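Beta-n-acetylhexosaminidase (Streptococcus pneumoniae, PDB 4AZI) removes terminal beta-linked N-acetylglucosamine residues from the non-reducing ends of glycans by hydrolysis, as an exo-acting family 20 glycoside hydrolase. Local coordinates at residues A[43-48]-A[112-117]; A[52-57]-A[89-94]; A[82-87]-A[331-336]; A[118-123]-A[181-186]. The protein carries 2 engineered substitutions. All coordinates share one frame; numbering follows the deposited sequence.

Overall arrangement
All four contacts belong to one family 20 catalytic domain, a TIM barrel of eight parallel strands. Interaction 1 pairs the second and third strands. Interaction 2, centred about 13 Å away, falls between its two segments in the chain and touches it where Leu46 meets Arg52, Phe53 and Leu92. Interaction 3 links the end of helix 69-83 to the loop after the eighth strand. Interaction 4, joining the loops after the third and fourth strands, follows interaction 1 and lies wholly within the long span between the segments of interaction 3. Interactions 3 and 4 are centred about 17 Å apart, yet both touch the bound inhibitor. Asn116 of interaction 1 grips Asp182 of interaction 4, tying barrel wall to sugar pocket.

Interaction 1 of 4, residues A[43-48]-A[112-117]; sequences HLLLGN and IPAINS
The imidazole of His43 crosses the side chain of Ile112 at about a right angle, with its CD2 3.8 Å from Ile112 CG2. With CG anti to the backbone N (chi1 178°), the ring extends alongside Ala114, whose small CB lies 3.8 Å from NE2. Both ring nitrogens are buried and satisfied, ND1 by Ser14 and NE2 by Asn178. Leu45 shares this face, its CG 3.9 Å from Ala114 CB. The two strands are the second and third of the parallel TIM barrel. Polar His43 turns inward, while Leu46, Pro113 and Ile115 turn outward to helix 153-170. After Leu45 the pairing slips by one residue in a beta bulge: Ala114 O accepts from Leu46 N at 2.8 Å and from Gly47 N at 3.2 Å. Ile115 folds its CD1 back (chi2 -70°) to within 3.7 Å of Leu46 CB, and glycine suits position 47 because a CB there would press on Ile115 CG2. Beyond the bulge the amides of Asn48 and Asn116 run side by side, nearly coplanar, and Asn116 ND2 donates to Asn48 OD1 over 3.1 Å. Asn48 ND2 turns to Asp16, and Asn116 also holds Asp182 and the backbone N of Thr181.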
# COMPACT_ATOMS: atom_id res chain seq x y z
N HIS A 43 3.73 0.84 -2.86
CA HIS A 43 2.67 0.20 -2.09
C HIS A 43 1.71 -0.41 -3.06
O HIS A 43 1.10 0.30 -3.87
CB HIS A 43 1.98 1.21 -1.19
CG HIS A 43 0.83 0.64 -0.39
ND1 HIS A 43 -0.44 0.68 -0.83
CD2 HIS A 43 0.80 0.02 0.86
CE1 HIS A 43 -1.25 0.11 0.09
NE2 HIS A 43 -0.49 -0.29 1.12
N LEU A 44 1.58 -1.73 -2.99
CA LEU A 44 0.77 -2.45 -3.97
C LEU A 44 -0.40 -3.22 -3.34
O LEU A 44 -0.22 -4.25 -2.68
CB LEU A 44 1.65 -3.35 -4.84
CG LEU A 44 1.05 -3.96 -6.12
CD1 LEU A 44 0.77 -2.92 -7.20
CD2 LEU A 44 1.95 -5.07 -6.67
N LEU A 45 -1.60 -2.69 -3.55
CA LEU A 45 -2.81 -3.39 -3.16
C LEU A 45 -3.03 -4.52 -4.16
O LEU A 45 -3.07 -4.29 -5.38
CB LEU A 45 -4.02 -2.45 -3.10
CG LEU A 45 -3.90 -1.31 -2.09
CD1 LEU A 45 -3.75 0.03 -2.79
CD2 LEU A 45 -5.09 -1.28 -1.14
N LEU A 46 -3.12 -5.73 -3.63
CA LEU A 46 -3.31 -6.93 -4.43
C LEU A 46 -4.68 -7.50 -4.15
O LEU A 46 -5.34 -8.02 -5.05
CB LEU A 46 -2.20 -7.95 -4.15
CG LEU A 46 -0.80 -7.52 -4.62
CD1 LEU A 46 0.29 -8.32 -3.92
CD2 LEU A 46 -0.67 -7.62 -6.14
N GLY A 47 -5.10 -7.42 -2.89
CA GLY A 47 -6.48 -7.67 -2.52
C GLY A 47 -7.11 -6.35 -2.12
O GLY A 47 -6.70 -5.74 -1.13
N ASN A 48 -8.10 -5.91 -2.90
CA ASN A 48 -8.85 -4.68 -2.63
C ASN A 48 -10.07 -4.71 -3.55
O ASN A 48 -9.99 -4.30 -4.73
CB ASN A 48 -7.99 -3.43 -2.83
CG ASN A 48 -8.63 -2.15 -2.30
OD1 ASN A 48 -9.00 -2.05 -1.12
ND2 ASN A 48 -8.74 -1.16 -3.17
N ILE A 112 5.60 -2.80 -0.78
CA ILE A 112 4.68 -3.03 0.32
C ILE A 112 3.36 -3.57 -0.20
O ILE A 112 2.55 -2.82 -0.75
CB ILE A 112 4.42 -1.75 1.15
CG1 ILE A 112 5.71 -1.03 1.53
CG2 ILE A 112 3.59 -2.10 2.39
CD1 ILE A 112 5.49 0.35 2.13
N PRO A 113 3.12 -4.88 -0.03
CA PRO A 113 1.83 -5.45 -0.42
C PRO A 113 0.69 -5.13 0.55
O PRO A 113 0.90 -5.05 1.77
CB PRO A 113 2.09 -6.95 -0.38
CG PRO A 113 3.11 -7.11 0.71
CD PRO A 113 4.01 -5.90 0.58
N ALA A 114 -0.52 -4.98 -0.01
CA ALA A 114 -1.76 -4.93 0.77
C ALA A 114 -2.73 -6.02 0.30
O ALA A 114 -2.92 -6.21 -0.92
CB ALA A 114 -2.40 -3.55 0.67
N ILE A 115 -3.31 -6.73 1.27
CA ILE A 115 -4.41 -7.68 1.04
C ILE A 115 -5.51 -7.31 2.02
O ILE A 115 -5.39 -7.57 3.22
CB ILE A 115 -4.01 -9.16 1.30
CG1 ILE A 115 -2.77 -9.58 0.49
CG2 ILE A 115 -5.21 -10.09 1.08
CD1 ILE A 115 -2.98 -9.70 -1.01
N ASN A 116 -6.59 -6.72 1.51
CA ASN A 116 -7.61 -6.12 2.37
C ASN A 116 -8.62 -7.11 2.93
O ASN A 116 -9.05 -8.01 2.23
CB ASN A 116 -8.36 -5.01 1.61
CG ASN A 116 -8.68 -3.82 2.49
OD1 ASN A 116 -8.75 -3.94 3.72
ND2 ASN A 116 -8.85 -2.66 1.87
N SER A 117 -8.98 -6.91 4.20
CA SER A 117 -10.08 -7.60 4.87
C SER A 117 -10.29 -6.82 6.19
O SER A 117 -9.42 -6.02 6.54
CB SER A 117 -9.75 -9.07 5.14
OG SER A 117 -8.72 -9.20 6.11

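Interaction 2 of 4, residues A[52-57]-A[89-94]. With EDO (1,2-ethanediol), chain E.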
# COMPACT_ATOMS: atom_id res chain seq x y z
N ARG A 52 -6.19 -9.96 -7.02
CA ARG A 52 -5.43 -10.10 -8.26
C ARG A 52 -4.01 -10.63 -8.05
O ARG A 52 -3.05 -10.16 -8.68
CB ARG A 52 -5.44 -8.78 -9.04
CG ARG A 52 -6.84 -8.22 -9.25
CD ARG A 52 -6.89 -7.15 -10.33
NE ARG A 52 -8.27 -6.71 -10.56
CZ ARG A 52 -9.13 -7.31 -11.37
NH1 ARG A 52 -8.76 -8.37 -12.07
NH2 ARG A 52 -10.37 -6.84 -11.50
N PHE A 53 -3.90 -11.61 -7.16
CA PHE A 53 -2.63 -12.31 -6.93
C PHE A 53 -2.90 -13.74 -6.51
O PHE A 53 -3.57 -14.00 -5.51
CB PHE A 53 -1.79 -11.58 -5.88
CG PHE A 53 -0.47 -12.24 -5.57
CD1 PHE A 53 0.29 -12.83 -6.58
CD2 PHE A 53 0.03 -12.24 -4.28
CE1 PHE A 53 1.52 -13.42 -6.29
CE2 PHE A 53 1.26 -12.82 -3.98
CZ PHE A 53 2.00 -13.42 -4.99
N LEU A 54 -2.35 -14.67 -7.29
CA LEU A 54 -2.39 -16.09 -6.95
C LEU A 54 -0.98 -16.65 -6.81
O LEU A 54 -0.13 -16.45 -7.69
CB LEU A 54 -3.14 -16.89 -8.01
CG LEU A 54 -4.57 -16.48 -8.36
CD1 LEU A 54 -4.99 -17.16 -9.66
CD2 LEU A 54 -5.51 -16.83 -7.22
N LEU A 55 -0.75 -17.34 -5.70
CA LEU A 55 0.47 -18.10 -5.48
C LEU A 55 0.41 -19.39 -6.29
O LEU A 55 -0.67 -19.84 -6.67
CB LEU A 55 0.61 -18.45 -4.00
CG LEU A 55 0.40 -17.38 -2.93
CD1 LEU A 55 0.19 -18.01 -1.56
CD2 LEU A 55 1.56 -16.39 -2.92
N ASP A 56 1.58 -19.99 -6.52
CA ASP A 56 1.66 -21.28 -7.20
C ASP A 56 0.88 -22.37 -6.47
O ASP A 56 0.17 -23.14 -7.11
CB ASP A 56 3.11 -21.70 -7.41
CG ASP A 56 3.84 -20.78 -8.36
OD1 ASP A 56 3.20 -20.23 -9.28
OD2 ASP A 56 5.07 -20.61 -8.19
N ASP A 57 1.01 -22.41 -5.14
CA ASP A 57 0.20 -23.30 -4.30
C ASP A 57 -0.78 -22.51 -3.44
O ASP A 57 -0.39 -21.77 -2.54
CB ASP A 57 1.07 -24.18 -3.37
CG ASP A 57 0.22 -25.04 -2.46
OD1 ASP A 57 -0.87 -25.47 -2.89
OD2 ASP A 57 0.61 -25.30 -1.30
N GLY A 89 -6.65 -8.48 -17.99
CA GLY A 89 -6.13 -9.61 -17.22
C GLY A 89 -6.85 -9.74 -15.88
O GLY A 89 -7.70 -8.91 -15.55
N THR A 90 -6.50 -10.77 -15.12
CA THR A 90 -7.20 -11.07 -13.88
C THR A 90 -6.30 -10.99 -12.66
O THR A 90 -6.61 -10.28 -11.70
CB THR A 90 -7.88 -12.46 -13.92
OG1 THR A 90 -8.71 -12.56 -15.08
CG2 THR A 90 -8.74 -12.68 -12.67
N ALA A 91 -5.20 -11.73 -12.68
CA ALA A 91 -4.34 -11.84 -11.51
C ALA A 91 -2.87 -11.98 -11.89
O ALA A 91 -2.53 -12.60 -12.90
CB ALA A 91 -4.76 -13.01 -10.63
N LEU A 92 -2.02 -11.36 -11.08
CA LEU A 92 -0.59 -11.57 -11.17
C LEU A 92 -0.25 -12.96 -10.64
O LEU A 92 -0.94 -13.48 -9.74
CB LEU A 92 0.14 -10.49 -10.37
CG LEU A 92 0.08 -9.04 -10.86
CD1 LEU A 92 0.76 -8.09 -9.88
CD2 LEU A 92 0.70 -8.89 -12.25
N THR A 93 0.78 -13.57 -11.21
CA THR A 93 1.27 -14.88 -10.78
C THR A 93 2.38 -14.71 -9.75
O THR A 93 2.88 -13.60 -9.55
CB THR A 93 1.85 -15.70 -11.95
OG1 THR A 93 3.05 -15.06 -12.41
CG2 THR A 93 0.84 -15.86 -13.09
N GLN A 94 2.76 -15.82 -9.11
CA GLN A 94 3.82 -15.80 -8.11
C GLN A 94 5.13 -15.36 -8.74
O GLN A 94 5.85 -14.54 -8.18
CB GLN A 94 3.97 -17.17 -7.44
CG GLN A 94 5.17 -17.25 -6.49
CD GLN A 94 5.05 -18.34 -5.44
OE1 GLN A 94 3.97 -18.87 -5.20
NE2 GLN A 94 6.18 -18.68 -4.82
C1 EDO E . 7.02 -19.22 -1.85
O1 EDO E . 6.43 -20.27 -2.61
C2 EDO E . 8.50 -19.13 -2.22
O2 EDO E . 8.82 -17.76 -2.52
O HOH W 1 1.24 -18.13 -9.37
O HOH W 2 3.29 -21.03 -3.44
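The carboxylate of Asp56 stacks on the side-chain amide of Gln94, the two planes only 8° apart and Asp56 OD2 3.6 Å from Gln94 CD. The ring of Phe53 offers its edge instead: Leu92 O and Thr93 O lie near its plane, the latter 3.5 Å from CE1, and Gln94 CA borders the same rim. A third flat group, the guanidinium of Arg52, also works at its edge, where NH1 donates to Thr90 O at 2.9 Å, on a lone pair in the carbonyl plane. An extended chain from CG to NE lets the long arginine run past that carbonyl before gripping it, a reach suited to this residue type.

Between these groups the backbones form a single bridge, Phe53 with Leu92: Leu92 N donates to Arg52 O, and Leu54 N to Leu92 O at 3.1 Å. Gln94 then replaces the next backbone partner with its side chain. CG anti to the backbone N (chi1 174°) and an extended chain carry OE1 to Asp56 N, 3.0 Å away, while NE2 holds a 1,2-ethanediol, probably from the crystallisation liquor. One water joins Leu54 O, Asp56 OD1 and Gln94 N.

Thr93 is the N-cap of helix 94-106, so the contact pins the start of that helix to the loop after strand 41-45. Leu54 meets Ile76 of helix 69-83; on helix 153-170, Phe169 meets Phe53 edge-to-face and touches Leu55 and Gln94; Phe53 and Leu92 share Val97 of helix 94-106.

Interaction 3 of 4, residues A[82-87]-A[331-336]. With OAN (O-(2-acetamido-2-deoxy D-glucopyranosylidene) amino-N-phenylcarbamate), chain C.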
# COMPACT_ATOMS: atom_id res chain seq x y z
N ALA A 82 -16.25 -11.61 -10.89
CA ALA A 82 -17.58 -11.18 -10.41
C ALA A 82 -17.57 -9.75 -9.88
O ALA A 82 -18.59 -9.05 -9.93
CB ALA A 82 -18.10 -12.12 -9.34
N TYR A 83 -16.43 -9.32 -9.34
CA TYR A 83 -16.28 -7.92 -8.97
C TYR A 83 -16.08 -7.08 -10.24
O TYR A 83 -16.82 -6.12 -10.48
CB TYR A 83 -15.16 -7.67 -7.95
CG TYR A 83 -14.77 -6.22 -7.93
CD1 TYR A 83 -15.63 -5.26 -7.38
CD2 TYR A 83 -13.58 -5.80 -8.53
CE1 TYR A 83 -15.29 -3.91 -7.41
CE2 TYR A 83 -13.24 -4.45 -8.56
CZ TYR A 83 -14.10 -3.52 -8.00
OH TYR A 83 -13.76 -2.19 -8.03
N TYR A 84 -15.08 -7.46 -11.05
CA TYR A 84 -14.81 -6.79 -12.32
C TYR A 84 -14.01 -7.69 -13.25
O TYR A 84 -12.86 -8.05 -12.96
CB TYR A 84 -14.09 -5.44 -12.11
CG TYR A 84 -13.67 -4.75 -13.40
CD1 TYR A 84 -14.60 -4.45 -14.40
CD2 TYR A 84 -12.34 -4.39 -13.62
CE1 TYR A 84 -14.22 -3.82 -15.58
CE2 TYR A 84 -11.95 -3.76 -14.79
CZ TYR A 84 -12.89 -3.47 -15.76
OH TYR A 84 -12.49 -2.85 -16.92
N ASP A 85 -14.61 -8.05 -14.38
CA ASP A 85 -13.95 -8.90 -15.37
C ASP A 85 -13.11 -8.04 -16.30
O ASP A 85 -13.48 -7.82 -17.45
CB ASP A 85 -14.97 -9.74 -16.16
CG ASP A 85 -14.32 -10.92 -16.89
OD1 ASP A 85 -13.08 -10.94 -17.07
OD2 ASP A 85 -15.06 -11.84 -17.28
N ASP A 86 -11.98 -7.57 -15.78
CA ASP A 86 -11.04 -6.74 -16.53
C ASP A 86 -10.54 -7.43 -17.79
O ASP A 86 -9.97 -8.51 -17.71
CB ASP A 86 -9.85 -6.38 -15.63
CG ASP A 86 -9.07 -5.19 -16.14
OD1 ASP A 86 -8.89 -5.05 -17.36
OD2 ASP A 86 -8.61 -4.39 -15.30
N PRO A 87 -10.74 -6.79 -18.96
CA PRO A 87 -10.24 -7.35 -20.22
C PRO A 87 -8.71 -7.45 -20.28
O PRO A 87 -8.19 -8.28 -21.01
CB PRO A 87 -10.75 -6.35 -21.28
CG PRO A 87 -11.88 -5.62 -20.63
CD PRO A 87 -11.52 -5.55 -19.18
N ASP A 331 -11.37 3.10 -8.16
CA ASP A 331 -12.81 2.99 -7.85
C ASP A 331 -13.71 2.60 -9.03
O ASP A 331 -14.63 1.81 -8.88
CB ASP A 331 -13.33 4.29 -7.21
CG ASP A 331 -12.65 4.61 -5.89
OD1 ASP A 331 -11.42 4.39 -5.76
OD2 ASP A 331 -13.34 5.09 -4.97
N ARG A 332 -13.44 3.18 -10.19
CA ARG A 332 -14.06 2.73 -11.42
C ARG A 332 -12.96 2.08 -12.26
O ARG A 332 -12.23 2.76 -12.98
CB ARG A 332 -14.75 3.90 -12.14
CG ARG A 332 -15.92 4.48 -11.35
CD ARG A 332 -16.35 5.86 -11.85
NE ARG A 332 -15.29 6.85 -11.68
CZ ARG A 332 -14.65 7.46 -12.68
NH1 ARG A 332 -14.98 7.21 -13.95
NH2 ARG A 332 -13.69 8.33 -12.41
N PRO A 333 -12.82 0.74 -12.15
CA PRO A 333 -11.62 0.12 -12.74
C PRO A 333 -11.68 -0.03 -14.26
O PRO A 333 -10.67 -0.39 -14.87
CB PRO A 333 -11.55 -1.25 -12.05
CG PRO A 333 -12.84 -1.43 -11.30
CD PRO A 333 -13.73 -0.25 -11.56
N SER A 334 -12.83 0.24 -14.86
CA SER A 334 -12.92 0.25 -16.33
C SER A 334 -12.26 1.50 -16.92
O SER A 334 -11.98 1.55 -18.12
CB SER A 334 -14.36 0.11 -16.82
OG SER A 334 -15.13 1.23 -16.43
N ALA A 335 -12.01 2.50 -16.07
CA ALA A 335 -11.33 3.72 -16.50
C ALA A 335 -9.93 3.40 -16.99
O ALA A 335 -9.26 2.52 -16.45
CB ALA A 335 -11.28 4.74 -15.37
N GLU A 336 -9.51 4.11 -18.03
CA GLU A 336 -8.22 3.85 -18.66
C GLU A 336 -7.09 4.34 -17.76
O GLU A 336 -7.06 5.50 -17.36
CB GLU A 336 -8.15 4.54 -20.02
CG GLU A 336 -6.86 4.30 -20.78
CD GLU A 336 -6.71 5.19 -22.00
OE1 GLU A 336 -7.60 6.03 -22.26
OE2 GLU A 336 -5.69 5.06 -22.71
CAH OAN C . -8.35 3.83 2.88
CAG OAN C . -9.07 4.43 1.66
OAN OAN C . -8.61 5.42 1.10
NAI OAN C . -10.19 3.81 1.29
CAB OAN C . -11.03 4.20 0.14
CAC OAN C . -10.46 3.59 -1.14
OAJ OAN C . -10.90 2.24 -1.27
CAD OAN C . -10.89 4.39 -2.37
OAK OAN C . -10.34 3.75 -3.51
CAE OAN C . -10.34 5.82 -2.26
CAF OAN C . -10.75 6.75 -3.41
OAM OAN C . -12.16 6.97 -3.40
OAL OAN C . -10.71 6.47 -1.02
CAA OAN C . -11.19 5.73 0.02
NAY OAN C . -11.82 6.38 0.98
OAQ OAN C . -11.93 7.73 0.81
CAP OAN C . -13.05 8.28 1.35
OAR OAN C . -13.21 9.50 1.32
NAO OAN C . -13.93 7.43 1.90
CAS OAN C . -15.07 7.78 2.52
CAT OAN C . -15.31 7.26 3.80
CAU OAN C . -16.47 7.59 4.49
CAV OAN C . -17.41 8.44 3.91
CAW OAN C . -17.19 8.96 2.62
CAX OAN C . -16.02 8.63 1.93
O HOH W 3 -15.51 -0.41 -7.30
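The loop after the eighth strand of the TIM barrel, which carries the sugar-binding Asp331, rests its Pro333 against Tyr83 and Tyr84 at the end of helix 69-83. The proline slides past Tyr84 in the opposite direction, and its CG makes an off-centre CH-pi contact, 4.3 Å from the ring centroid and 30° off the normal. Pro333 CB is closest to Tyr84 CD2, at 3.6 Å. On the opposite face of this ring the backbone N of Asp86 sits over the centre. CG of Tyr84 anti to the backbone N (chi1 175°) carries the ring across to the loop, and its OH ends 3.2 Å from Ser334 CA. Tyr83 approaches tip to tip, its OH 3.5 Å from Pro333 CG.

Proline suits position 333 twice over: its fixed phi (-77°) fits the second place of the type I turn from Arg332 to Ala335, and its ring offers compact C-H surface to two aromatics. The polar link is indirect: one water lies 2.6 Å from Tyr83 OH and donates to Asp331 O over 2.9 Å. The Asp331 carboxylate points the other way and takes two hydroxyls of the inhibitor, OAK on OD1 at 2.6 Å and OAM on OD2 at 2.7 Å. These are the 4- and 6-hydroxyl groups of the sugar, one to each carboxylate oxygen.

Lys20 grips Pro333 O and Ala335 O, and Arg52 holds Tyr84 O. The contact lies at the surface beside the barrel, joining the end of helix 69-83 to the loop between strand 321-329 and helix 339-352.

Interaction 4 of 4, residues A[118-123]-A[181-186]. With OAN (O-(2-acetamido-2-deoxy D-glucopyranosylidene) amino-N-phenylcarbamate), chain C; EDO (1,2-ethanediol), chain F.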
# COMPACT_ATOMS: atom_id res chain seq x y z
N PRO A 118 -11.44 -6.99 6.87
CA PRO A 118 -12.66 -7.72 6.50
C PRO A 118 -13.57 -6.94 5.54
O PRO A 118 -14.62 -7.46 5.15
CB PRO A 118 -13.35 -7.97 7.84
CG PRO A 118 -12.89 -6.86 8.72
CD PRO A 118 -11.53 -6.44 8.24
N GLY A 119 -13.18 -5.72 5.17
CA GLY A 119 -13.87 -4.97 4.13
C GLY A 119 -13.12 -5.12 2.83
O GLY A 119 -12.09 -5.79 2.78
N HIS A 120 -13.63 -4.51 1.76
CA HIS A 120 -12.96 -4.51 0.46
C HIS A 120 -12.49 -5.89 0.02
O HIS A 120 -11.37 -6.06 -0.49
CB HIS A 120 -11.80 -3.52 0.47
CG HIS A 120 -12.24 -2.08 0.57
ND1 HIS A 120 -12.82 -1.43 -0.46
CD2 HIS A 120 -12.18 -1.18 1.63
CE1 HIS A 120 -13.10 -0.17 -0.08
NE2 HIS A 120 -12.70 -0.02 1.20
N MET A 121 -13.36 -6.88 0.20
CA MET A 121 -13.02 -8.27 -0.09
C MET A 121 -14.13 -8.98 -0.86
O MET A 121 -14.43 -10.15 -0.60
CB MET A 121 -12.67 -9.02 1.20
CG MET A 121 -13.76 -8.99 2.25
SD MET A 121 -13.41 -9.96 3.71
CE MET A 121 -13.48 -11.63 3.07
N ASP A 122 -14.70 -8.28 -1.84
CA ASP A 122 -15.74 -8.83 -2.72
C ASP A 122 -15.32 -10.20 -3.28
O ASP A 122 -16.10 -11.15 -3.29
CB ASP A 122 -16.01 -7.90 -3.91
CG ASP A 122 -16.32 -6.45 -3.50
OD1 ASP A 122 -15.57 -5.87 -2.69
OD2 ASP A 122 -17.30 -5.89 -4.04
N ALA A 123 -14.09 -10.27 -3.76
CA ALA A 123 -13.62 -11.46 -4.46
C ALA A 123 -13.54 -12.67 -3.54
O ALA A 123 -13.95 -13.76 -3.93
CB ALA A 123 -12.27 -11.20 -5.13
N THR A 181 -8.27 -3.02 6.49
CA THR A 181 -9.37 -2.87 7.48
C THR A 181 -10.19 -1.59 7.35
O THR A 181 -11.05 -1.32 8.20
CB THR A 181 -8.95 -3.14 8.96
OG1 THR A 181 -8.20 -2.03 9.47
CG2 THR A 181 -8.13 -4.41 9.09
N ASP A 182 -9.97 -0.82 6.28
CA ASP A 182 -10.72 0.42 6.10
C ASP A 182 -12.19 0.16 5.81
O ASP A 182 -12.56 -0.94 5.41
CB ASP A 182 -10.13 1.30 4.97
CG ASP A 182 -9.94 0.55 3.66
OD1 ASP A 182 -9.48 -0.62 3.69
OD2 ASP A 182 -10.23 1.15 2.60
N GLU A 183 -13.01 1.18 6.04
CA GLU A 183 -14.40 1.25 5.58
C GLU A 183 -15.20 -0.06 5.69
O GLU A 183 -15.71 -0.57 4.69
CB GLU A 183 -14.43 1.74 4.14
CG GLU A 183 -13.74 3.07 3.86
CD GLU A 183 -13.80 3.42 2.39
OE1 GLU A 183 -13.40 2.56 1.57
OE2 GLU A 183 -14.27 4.51 2.03
N TYR A 184 -15.33 -0.58 6.91
CA TYR A 184 -16.04 -1.83 7.15
C TYR A 184 -17.50 -1.70 6.69
O TYR A 184 -18.21 -0.82 7.18
CB TYR A 184 -16.00 -2.21 8.65
CG TYR A 184 -16.66 -3.53 8.95
CD1 TYR A 184 -15.93 -4.73 8.90
CD2 TYR A 184 -18.02 -3.60 9.27
CE1 TYR A 184 -16.54 -5.95 9.16
CE2 TYR A 184 -18.64 -4.82 9.53
CZ TYR A 184 -17.90 -5.99 9.48
OH TYR A 184 -18.52 -7.19 9.73
N ALA A 185 -17.92 -2.57 5.76
CA ALA A 185 -19.32 -2.66 5.31
C ALA A 185 -19.91 -1.34 4.83
O ALA A 185 -21.12 -1.12 4.97
CB ALA A 185 -20.20 -3.27 6.40
N ASN A 186 -19.09 -0.47 4.25
CA ASN A 186 -19.61 0.82 3.80
C ASN A 186 -20.82 0.67 2.88
O ASN A 186 -21.75 1.48 2.93
CB ASN A 186 -18.52 1.70 3.18
CG ASN A 186 -17.80 1.05 2.02
OD1 ASN A 186 -18.00 -0.13 1.71
ND2 ASN A 186 -16.92 1.82 1.38
CAH OAN C . -8.35 3.83 2.88
CAG OAN C . -9.07 4.43 1.66
OAN OAN C . -8.61 5.42 1.10
NAI OAN C . -10.19 3.81 1.29
CAB OAN C . -11.03 4.20 0.14
CAC OAN C . -10.46 3.59 -1.14
OAJ OAN C . -10.90 2.24 -1.27
CAD OAN C . -10.89 4.39 -2.37
OAK OAN C . -10.34 3.75 -3.51
CAE OAN C . -10.34 5.82 -2.26
CAF OAN C . -10.75 6.75 -3.41
OAM OAN C . -12.16 6.97 -3.40
OAL OAN C . -10.71 6.47 -1.02
CAA OAN C . -11.19 5.73 0.02
NAY OAN C . -11.82 6.38 0.98
OAQ OAN C . -11.93 7.73 0.81
CAP OAN C . -13.05 8.28 1.35
OAR OAN C . -13.21 9.50 1.32
NAO OAN C . -13.93 7.43 1.90
CAS OAN C . -15.07 7.78 2.52
CAT OAN C . -15.31 7.26 3.80
CAU OAN C . -16.47 7.59 4.49
CAV OAN C . -17.41 8.44 3.91
CAW OAN C . -17.19 8.96 2.62
CAX OAN C . -16.02 8.63 1.93
C1 EDO F . -15.50 4.57 -1.20
O1 EDO F . -14.33 5.17 -0.62
C2 EDO F . -15.14 3.20 -1.77
O2 EDO F . -14.92 2.28 -0.70
O HOH W 4 -11.40 -3.35 5.06
O HOH W 5 -15.68 -2.30 2.38
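His120 NE2 donates to Glu183 OE1 over 2.7 Å, with the oxygen exactly in the ring plane and using its anti lone pair; the angle at the hydrogen is 140°. The other Glu183 oxygen, OE2, accepts from the inhibitor's NAO at 2.9 Å, and a 1,2-ethanediol, probably from the crystallisation liquor, bridges both oxygens. Asp182 takes the acetamido N-H, NAI, on OD2 at 3.0 Å. Adjacent acids bound in this way are consistent with the Asp-Glu pair of family 20 enzymes, in which the aspartate orients the acetamido group for substrate-assisted catalysis and the glutamate serves as acid/base.

The second shell fixes these groups. Asn116 holds Asp182 OD1, and Asp182 CG sits between its backbone N and carbonyl carbon (chi1 52°), which turns the carboxylate to His120 CD2, 3.2 Å from OD2. Asp49 takes His120 ND1, leaving the ring little freedom to rotate. Over one face of that ring a water accepts from His120 N and donates to Glu183 O and Asn186 OD1. Farther out, Pro118 sets CG against the edge of the Tyr184 ring, 3.7 Å from CD1; its compact, puckered ring meets that edge, and proline readily accepts the cis peptide before it.

Phe206 of helix 203-219 backs Pro118 and Thr181, and Met148 of strand 147-148 covers Pro118. The contact thus joins the loops that lead from strands 110-117 and 176-180 into helices 122-130 and 186-189.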